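Local atomic coordinates of prepilin-like protein (Thermus thermophilus, PDB entry 6QVF), a protein that is a type IV pilin-like protein of the natural-competence machinery and probably binds incoming DNA as a receptor at the tip of a pilus. Residues 12-17 with 122-127; 92-97 with 101-106; 145-148 with 154-157. All blocks are in the same frame, centred on the assembly; numbering follows the deposited sequence.

Interaction 1 (12-17 with 122-127); sequences TDAKAA and VTATHP
The imidazole of His126 meets helix residue Asp13 at its edge: CB of Asp13 lies near the ring plane, 4.4 Å from CD2 of His126, and a water sits in the plane of the ring at NE2. The ring of Phe10, about one turn earlier on the same helix, meets the imidazole with the planes about 35° apart. The setting is the type IV pilin fold, in which a long N-terminal helix, here 2-30, is laid across an antiparallel sheet; residues 122-125 belong to one of the inner strands of that sheet, and His126 follows where the strand gives way to a turn.

Small residues let the helix come close. Across the contact the nearest alpha carbons are those of Ala14 and Ala124, 5.5 Å apart, and their CB atoms meet at 4.2 Å. The methyl of Ala124 comes nearer still to the helix backbone, 3.3 Å from the carbonyl O of Ala14, close enough that the methyl rests directly on the helix backbone. CB of Ala14 also reaches CB of His126 at 4.4 Å, while Ala18 of the helix packs on Ala124, and Val132 of the neighbouring strand on Ala14.

The polar ends lie toward the solvent-accessible border of this layer. With CG of His126 anti to the backbone N (chi1 -159°), the ring is carried over toward the helix, and its ND1 pairs with the backbone N of Arg128 in the turn. The other nitrogen is joined to the helix through the water, which donates to OD2 of Asp13 at 2.7 Å and lies 2.8 Å from NE2 of His126.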
# COMPACT_ATOMS: atom_id res chain seq x y z
N THR B 12 4.44 -0.91 17.51
CA THR B 12 3.40 -1.91 17.50
C THR B 12 2.03 -1.24 17.65
O THR B 12 1.07 -1.57 16.95
CB THR B 12 3.60 -2.91 18.65
OG1 THR B 12 4.76 -3.69 18.37
CG2 THR B 12 2.42 -3.83 18.82
N ASP B 13 1.94 -0.27 18.56
CA ASP B 13 0.71 0.48 18.81
C ASP B 13 0.30 1.31 17.58
O ASP B 13 -0.88 1.38 17.21
CB ASP B 13 0.84 1.39 20.02
CG ASP B 13 1.04 0.64 21.32
OD1 ASP B 13 0.75 -0.60 21.36
OD2 ASP B 13 1.48 1.30 22.28
N ALA B 14 1.28 1.96 16.95
CA ALA B 14 1.04 2.75 15.74
C ALA B 14 0.51 1.85 14.65
O ALA B 14 -0.44 2.23 13.92
CB ALA B 14 2.32 3.43 15.30
N LYS B 15 1.11 0.65 14.52
CA LYS B 15 0.61 -0.28 13.50
C LYS B 15 -0.84 -0.68 13.77
O LYS B 15 -1.67 -0.78 12.82
CB LYS B 15 1.47 -1.55 13.38
CG LYS B 15 1.18 -2.27 12.08
CD LYS B 15 1.21 -3.71 12.14
CE LYS B 15 2.44 -4.31 12.75
NZ LYS B 15 2.15 -5.72 13.09
N ALA B 16 -1.15 -0.99 15.02
CA ALA B 16 -2.53 -1.39 15.35
C ALA B 16 -3.53 -0.27 15.03
O ALA B 16 -4.64 -0.54 14.53
CB ALA B 16 -2.62 -1.79 16.79
N ALA B 17 -3.17 0.98 15.30
CA ALA B 17 -4.04 2.11 15.01
C ALA B 17 -4.23 2.24 13.49
O ALA B 17 -5.36 2.44 13.00
CB ALA B 17 -3.44 3.37 15.56
N VAL B 122 -3.20 4.87 4.76
CA VAL B 122 -3.19 5.43 6.09
C VAL B 122 -1.76 5.59 6.58
O VAL B 122 -0.90 4.79 6.28
CB VAL B 122 -4.02 4.59 7.07
CG1 VAL B 122 -5.44 4.41 6.56
CG2 VAL B 122 -3.36 3.27 7.39
N THR B 123 -1.57 6.62 7.40
CA THR B 123 -0.30 6.81 8.09
C THR B 123 -0.57 7.16 9.55
O THR B 123 -1.17 8.23 9.84
CB THR B 123 0.54 7.90 7.43
OG1 THR B 123 0.91 7.57 6.09
CG2 THR B 123 1.83 8.17 8.20
N ALA B 124 -0.12 6.27 10.43
CA ALA B 124 -0.19 6.50 11.89
C ALA B 124 1.12 7.12 12.36
O ALA B 124 2.17 6.61 12.05
CB ALA B 124 -0.40 5.21 12.61
N THR B 125 1.04 8.26 13.03
CA THR B 125 2.26 8.91 13.53
C THR B 125 2.16 8.95 15.05
O THR B 125 1.36 9.73 15.61
CB THR B 125 2.40 10.34 13.00
OG1 THR B 125 2.53 10.36 11.58
CG2 THR B 125 3.58 11.05 13.62
N HIS B 126 2.90 8.06 15.70
CA HIS B 126 2.92 8.00 17.17
C HIS B 126 3.52 9.28 17.70
O HIS B 126 4.51 9.77 17.15
CB HIS B 126 3.73 6.81 17.67
CG HIS B 126 3.38 6.43 19.07
ND1 HIS B 126 3.83 7.14 20.18
CD2 HIS B 126 2.62 5.41 19.52
CE1 HIS B 126 3.34 6.55 21.25
NE2 HIS B 126 2.62 5.48 20.89
N PRO B 127 2.92 9.87 18.75
CA PRO B 127 3.47 11.08 19.35
C PRO B 127 4.92 10.91 19.83
O PRO B 127 5.65 11.89 19.91
CB PRO B 127 2.54 11.37 20.54
CG PRO B 127 1.28 10.60 20.26
CD PRO B 127 1.64 9.45 19.34
O HOH W 1 1.06 3.91 22.58

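Interaction 2 (92-97 with 101-106); sequences SGTETI and PVAWDI
Trp104 lies flat against the backbone of Ser92 and Gly93. Its CB leaves the strand on the face shared with Val102 and Glu95, and a chi1 of 64° sets CG between the backbone N and the carbonyl carbon, turning the indole toward the neighbouring strand. CD1 comes 3.4 Å from O of Gly93, and CE2 lies 3.5 Å from N of Gly93, which sits over the centre of the ring system. Farther out, CZ3 approaches N of Ser92 at 3.5 Å. Because Gly93 has no side chain, its CA can make a CH-pi contact, 3.9 Å from the centroid of the five-membered ring.

The two strands form an antiparallel beta hairpin at the edge of the pilin sheet. Gly93 with Trp104 and Glu95 with Val102 are its hydrogen-bonded pairs, each closed by two backbone bonds.

At the indole edge, NE1 of Trp104 donates to an in-plane water 2.9 Å away. Over the opposite face comes OE2 of Glu95, its carboxylate plane 80° from the ring, while Glu95 CG lies 3.8 Å from Trp104 NE1. The carboxylate oxygens are held by salt bridges to Arg24 and Arg25 of the helix; Arg25 also makes a cation-pi contact with Trp104.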
# COMPACT_ATOMS: atom_id res chain seq x y z
N SER B 92 -11.03 11.91 2.90
CA SER B 92 -9.80 11.95 3.64
C SER B 92 -10.03 12.63 4.99
O SER B 92 -10.99 13.41 5.18
CB SER B 92 -8.68 12.60 2.86
OG SER B 92 -8.93 13.98 2.64
N GLY B 93 -9.08 12.40 5.90
CA GLY B 93 -9.19 12.97 7.21
C GLY B 93 -8.13 12.42 8.15
O GLY B 93 -7.12 11.86 7.70
N THR B 94 -8.35 12.66 9.45
CA THR B 94 -7.45 12.20 10.47
C THR B 94 -8.27 11.63 11.62
O THR B 94 -9.20 12.28 12.10
CB THR B 94 -6.47 13.28 10.95
OG1 THR B 94 -5.67 13.78 9.86
CG2 THR B 94 -5.55 12.74 12.02
N GLU B 95 -7.98 10.38 11.98
CA GLU B 95 -8.63 9.77 13.14
C GLU B 95 -7.58 9.65 14.25
O GLU B 95 -6.45 9.28 14.01
CB GLU B 95 -9.19 8.38 12.82
CG GLU B 95 -10.33 8.31 11.85
CD GLU B 95 -10.94 6.91 11.73
OE1 GLU B 95 -10.98 6.21 12.76
OE2 GLU B 95 -11.38 6.53 10.60
N THR B 96 -7.97 9.89 15.49
CA THR B 96 -7.04 9.64 16.61
C THR B 96 -7.50 8.42 17.39
O THR B 96 -8.61 8.39 17.89
CB THR B 96 -6.93 10.87 17.51
OG1 THR B 96 -6.52 11.95 16.66
CG2 THR B 96 -5.95 10.66 18.65
N ILE B 97 -6.61 7.43 17.47
CA ILE B 97 -6.82 6.10 18.05
C ILE B 97 -5.84 5.97 19.22
O ILE B 97 -4.62 5.96 19.03
CB ILE B 97 -6.54 4.99 17.01
CG1 ILE B 97 -7.32 5.21 15.71
CG2 ILE B 97 -6.77 3.61 17.60
CD1 ILE B 97 -8.80 5.31 15.86
N PRO B 101 -2.63 9.88 16.10
CA PRO B 101 -3.28 10.39 14.90
C PRO B 101 -2.98 9.46 13.71
O PRO B 101 -1.83 9.15 13.46
CB PRO B 101 -2.65 11.76 14.65
CG PRO B 101 -1.58 11.95 15.71
CD PRO B 101 -1.46 10.67 16.50
N VAL B 102 -4.03 9.14 12.95
CA VAL B 102 -3.91 8.38 11.76
C VAL B 102 -4.51 9.18 10.61
O VAL B 102 -5.74 9.35 10.54
CB VAL B 102 -4.65 7.03 11.90
CG1 VAL B 102 -4.38 6.18 10.67
CG2 VAL B 102 -4.23 6.28 13.18
N ALA B 103 -3.65 9.64 9.68
CA ALA B 103 -4.11 10.26 8.43
C ALA B 103 -4.64 9.15 7.54
O ALA B 103 -4.06 8.05 7.49
CB ALA B 103 -2.99 10.98 7.76
N TRP B 104 -5.74 9.41 6.84
CA TRP B 104 -6.33 8.39 5.98
C TRP B 104 -6.88 9.06 4.73
O TRP B 104 -7.27 10.22 4.74
CB TRP B 104 -7.43 7.59 6.70
CG TRP B 104 -8.61 8.43 7.10
CD1 TRP B 104 -8.82 9.01 8.31
CD2 TRP B 104 -9.79 8.70 6.32
NE1 TRP B 104 -10.01 9.68 8.33
CE2 TRP B 104 -10.64 9.50 7.12
CE3 TRP B 104 -10.22 8.36 5.04
CZ2 TRP B 104 -11.88 9.96 6.67
CZ3 TRP B 104 -11.43 8.84 4.58
CH2 TRP B 104 -12.24 9.63 5.39
N ASP B 105 -6.83 8.30 3.63
CA ASP B 105 -7.27 8.83 2.34
C ASP B 105 -7.81 7.68 1.49
O ASP B 105 -7.16 6.63 1.35
CB ASP B 105 -6.07 9.46 1.62
CG ASP B 105 -6.40 10.03 0.26
OD1 ASP B 105 -6.50 9.27 -0.69
OD2 ASP B 105 -6.54 11.28 0.18
N ILE B 106 -8.98 7.91 0.90
CA ILE B 106 -9.61 7.07 -0.10
C ILE B 106 -9.59 7.82 -1.42
O ILE B 106 -10.01 8.99 -1.46
CB ILE B 106 -11.07 6.78 0.27
CG1 ILE B 106 -11.23 6.12 1.64
CG2 ILE B 106 -11.74 5.98 -0.81
CD1 ILE B 106 -12.67 6.01 2.13
O HOH W 2 -11.44 11.17 10.33

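Interaction 3 (145-148 with 154-157); sequences PSPT and PCPP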
# COMPACT_ATOMS: atom_id res chain seq x y z
N PRO B 145 -22.19 -9.16 -5.00
CA PRO B 145 -21.59 -10.23 -5.78
C PRO B 145 -20.58 -9.70 -6.80
O PRO B 145 -20.66 -8.53 -7.18
CB PRO B 145 -22.78 -10.84 -6.53
CG PRO B 145 -23.84 -9.83 -6.48
CD PRO B 145 -23.61 -8.93 -5.29
N SER B 146 -19.70 -10.58 -7.26
CA SER B 146 -18.69 -10.30 -8.25
C SER B 146 -19.33 -9.84 -9.55
O SER B 146 -20.30 -10.45 -10.00
CB SER B 146 -17.82 -11.51 -8.49
OG SER B 146 -17.33 -12.05 -7.28
N PRO B 147 -18.84 -8.76 -10.18
CA PRO B 147 -19.22 -8.41 -11.55
C PRO B 147 -19.00 -9.58 -12.52
O PRO B 147 -18.12 -10.40 -12.33
CB PRO B 147 -18.30 -7.26 -11.95
CG PRO B 147 -17.77 -6.74 -10.65
CD PRO B 147 -17.86 -7.82 -9.61
N THR B 148 -19.84 -9.60 -13.56
CA THR B 148 -19.75 -10.57 -14.61
C THR B 148 -19.79 -9.85 -15.96
O THR B 148 -20.08 -8.66 -16.04
CB THR B 148 -20.89 -11.59 -14.47
OG1 THR B 148 -22.14 -10.92 -14.66
CG2 THR B 148 -20.93 -12.28 -13.13
N PRO B 154 -19.97 -2.97 -10.35
CA PRO B 154 -19.69 -1.55 -10.47
C PRO B 154 -18.44 -1.16 -11.27
O PRO B 154 -17.95 -0.01 -11.16
CB PRO B 154 -19.44 -1.13 -9.02
CG PRO B 154 -18.79 -2.35 -8.40
CD PRO B 154 -19.41 -3.54 -9.12
N CYS B 155 -17.92 -2.10 -12.06
CA CYS B 155 -16.80 -1.76 -12.95
C CYS B 155 -17.29 -0.81 -14.04
O CYS B 155 -18.39 -0.96 -14.57
CB CYS B 155 -16.20 -2.97 -13.62
SG CYS B 155 -15.46 -4.15 -12.45
N PRO B 156 -16.47 0.17 -14.41
CA PRO B 156 -16.81 1.06 -15.51
C PRO B 156 -16.59 0.35 -16.84
O PRO B 156 -15.83 -0.61 -16.93
CB PRO B 156 -15.84 2.21 -15.35
CG PRO B 156 -14.62 1.55 -14.77
CD PRO B 156 -15.14 0.46 -13.84
N PRO B 157 -17.23 0.82 -17.92
CA PRO B 157 -16.89 0.33 -19.25
C PRO B 157 -15.48 0.81 -19.58
O PRO B 157 -14.98 1.76 -18.99
CB PRO B 157 -17.93 0.96 -20.15
CG PRO B 157 -18.26 2.25 -19.45
CD PRO B 157 -18.18 1.94 -17.95
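Pro154, the first residue of 154-157, presents its ring to Pro147 of 145-148. The two side chains cross at about a right angle, and the contact is made by single methylene carbons, CD of Pro154 lying 3.9 Å from CG of Pro147. The peptide bond before Pro154 is cis, a form that proline accepts far more readily than other residues, and it bends the chain sharply just ahead of the contact. Pro154 also touches Val143 and Phe58, so its ring is buried among apolar neighbours, while its carbonyl O accepts a hydrogen bond from NE2 of Gln77.

Next comes Cys155, whose sulfur reaches the same carbon: SG stands 3.9 Å from CG of Pro147. With SG anti to the carbonyl carbon (chi1 -62°), the sulfur is directed to the side where Pro147 lies. It is bonded to Cys140, and the resulting disulfide closes a loop after the last long strand of the sheet. A bridge of this kind near the C-terminal end is a familiar feature of type IV pilins, where it bounds the so-called D-region. Pro147 belongs to the loop between the two cysteines, and packs against its closing end.

Beyond the cysteine, Pro156 and Pro157 run away from 145-148. Pro156 packs on Gln77 and Pro157 on Ser74, two residues of another loop.

How the interactions relate
Interactions 1 and 2 are neighbours, their centres 10 Å apart, because strands 117-125 and 100-108 lie side by side in the four-stranded sheet: Ala103 N and Thr123 O, 2.9 Å apart, probably share a hydrogen bond, and Val122 packs on Trp104. The hairpin of interaction 2 falls within the long span of chain between helix 2-30 and strand 117-125 that interaction 1 brings together. Interaction 3 comes later in sequence and lies on the other side of the chain's centre, about 34 Å from interaction 1 and 29 Å from interaction 2, centre to centre. One side of the chain is thus helix packed on sheet, the other an irregular loop closed by a disulfide.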